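Local coordinates for protein trichothecene 3-O-acetyltransferase (Fusarium sporotrichioides, PDB 2ZBA) that acetylates the 3-hydroxyl of trichothecene mycotoxins with acetyl-CoA, a step in the biosynthesis of compounds such as T-2 toxin, at residues 16-20 / 313-317. Coordinates in Å, arbitrary orientation, origin at the centre of the assembly. Residues are numbered along the deposited sequence.
Sequences LDIIG and YPGLL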
loop_
_atom_site.group_PDB
_atom_site.type_symbol
_atom_site.label_atom_id
_atom_site.label_comp_id
_atom_site.label_asym_id
_atom_site.label_seq_id
_atom_site.Cartn_x
_atom_site.Cartn_y
_atom_site.Cartn_z
ATOM N N LEU A 16 -4.164 15.400 -11.076
ATOM C CA LEU A 16 -4.175 14.405 -9.991
ATOM C C LEU A 16 -5.051 14.885 -8.838
ATOM O O LEU A 16 -5.348 16.078 -8.735
ATOM C CB LEU A 16 -2.752 14.125 -9.471
ATOM C CG LEU A 16 -1.634 13.719 -10.432
ATOM C CD1 LEU A 16 -0.445 13.252 -9.632
ATOM C CD2 LEU A 16 -2.070 12.639 -11.392
ATOM N N ASP A 17 -5.472 13.952 -7.990
ATOM C CA ASP A 17 -6.087 14.290 -6.715
ATOM C C ASP A 17 -5.204 15.345 -6.035
ATOM O O ASP A 17 -3.992 15.160 -5.960
ATOM C CB ASP A 17 -6.153 13.036 -5.842
ATOM C CG ASP A 17 -7.107 11.996 -6.396
ATOM O OD1 ASP A 17 -8.334 12.147 -6.169
ATOM O OD2 ASP A 17 -6.623 11.029 -7.048
ATOM N N ILE A 18 -5.785 16.456 -5.577
ATOM C CA ILE A 18 -4.959 17.472 -4.886
ATOM C C ILE A 18 -4.096 16.838 -3.810
ATOM O O ILE A 18 -2.939 17.173 -3.692
ATOM C CB ILE A 18 -5.746 18.734 -4.342
ATOM C CG1 ILE A 18 -4.863 19.573 -3.414
ATOM C CG2 ILE A 18 -6.942 18.338 -3.521
ATOM C CD1 ILE A 18 -3.568 20.132 -4.068
ATOM N N ILE A 19 -4.645 15.880 -3.068
ATOM C CA ILE A 19 -3.873 15.158 -2.051
ATOM C C ILE A 19 -2.708 14.319 -2.629
ATOM O O ILE A 19 -1.723 14.054 -1.943
ATOM C CB ILE A 19 -4.827 14.344 -1.112
ATOM C CG1 ILE A 19 -5.383 15.288 -0.041
ATOM C CG2 ILE A 19 -4.123 13.184 -0.478
ATOM C CD1 ILE A 19 -6.451 14.700 0.851
ATOM N N GLY A 20 -2.803 13.939 -3.900
ATOM C CA GLY A 20 -1.749 13.147 -4.534
ATOM C C GLY A 20 -0.608 13.994 -5.061
ATOM O O GLY A 20 0.376 13.459 -5.585
ATOM N N TYR A 313 -13.326 3.919 -6.975
ATOM C CA TYR A 313 -12.563 5.107 -7.390
ATOM C C TYR A 313 -11.063 4.756 -7.475
ATOM O O TYR A 313 -10.485 4.286 -6.481
ATOM C CB TYR A 313 -12.801 6.255 -6.392
ATOM C CG TYR A 313 -12.026 7.509 -6.691
ATOM C CD1 TYR A 313 -12.377 8.319 -7.771
ATOM C CD2 TYR A 313 -10.922 7.889 -5.898
ATOM C CE1 TYR A 313 -11.664 9.467 -8.068
ATOM C CE2 TYR A 313 -10.206 9.063 -6.187
ATOM C CZ TYR A 313 -10.596 9.836 -7.282
ATOM O OH TYR A 313 -9.924 10.985 -7.613
ATOM N N PRO A 314 -10.438 4.980 -8.656
ATOM C CA PRO A 314 -9.070 4.544 -8.956
ATOM C C PRO A 314 -7.941 5.502 -8.541
ATOM O O PRO A 314 -6.763 5.177 -8.731
ATOM C CB PRO A 314 -9.097 4.402 -10.478
ATOM C CG PRO A 314 -10.095 5.419 -10.944
ATOM C CD PRO A 314 -11.062 5.649 -9.818
ATOM N N GLY A 315 -8.296 6.656 -7.967
ATOM C CA GLY A 315 -7.340 7.705 -7.697
ATOM C C GLY A 315 -6.600 7.532 -6.398
ATOM O O GLY A 315 -6.448 6.414 -5.897
ATOM N N LEU A 316 -6.086 8.637 -5.878
ATOM C CA LEU A 316 -5.457 8.638 -4.564
ATOM C C LEU A 316 -6.385 9.369 -3.599
ATOM O O LEU A 316 -6.580 10.586 -3.701
ATOM C CB LEU A 316 -4.062 9.284 -4.567
ATOM C CG LEU A 316 -3.540 9.245 -3.113
ATOM C CD1 LEU A 316 -2.252 8.522 -2.917
ATOM C CD2 LEU A 316 -3.538 10.617 -2.434
ATOM N N LEU A 317 -6.940 8.601 -2.669
ATOM C CA LEU A 317 -7.906 9.085 -1.722
ATOM C C LEU A 317 -7.640 8.364 -0.410
ATOM O O LEU A 317 -8.319 7.409 -0.038
ATOM C CB LEU A 317 -9.333 8.852 -2.253
ATOM C CG LEU A 317 -10.458 9.426 -1.399
ATOM C CD1 LEU A 317 -10.077 10.805 -0.760
ATOM C CD2 LEU A 317 -11.724 9.513 -2.200
HETATM O O HOH W 1 -8.255 12.504 -3.252
#
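Leu-316 lays its side chain against the short 3-10 turn at Ile-19 and Gly-20. Its CD2 comes to 3.3 Å from Ile-19 CG2, a tight apolar contact, and to 3.7 Å from Gly-20 N. Gly-20 N is hydrogen-bonded to Asp-17 O (2.7 Å), which closes the turn. Beside this apolar patch, the buried carboxylate of Asp-17 ties the two loops together. Tyr-313 OH donates a very short hydrogen bond to Asp-17 OD1 (2.4 Å), with the acid at the edge of the ring. Leu-316 N donates to Asp-17 OD2 (2.7 Å, N-H...O angle 164°). A water gives hydrogen bonds to Asp-17 OD1 (2.9 Å) and Leu-316 O (2.6 Å), so two nearby acceptors are bridged. Gly-315 passes close to the acid, its CA 3.5 Å from Asp-17 OD2; a CB here would clash with that oxygen. Arg-201 adds a weak, long ion pair to Asp-17.

The contact joins the N-terminal loop after strand 14-15 to the loop entering edge strand 318-326 of the seven-stranded sheet. Asp-169 hydrogen-bonds to Leu-317 N through its carboxylate and to Gly-315 through its backbone, and Leu-316 touches His-165. His-165 and Asp-169 fit the HXXXD signature of the BAHD superfamily. Leu-316 lies about 6 Å from both coenzyme A and T-2 toxin, measured from its side chain. The arrangement thus borders the BAHD acyltransferase active site, where coenzyme A and the trichothecene meet.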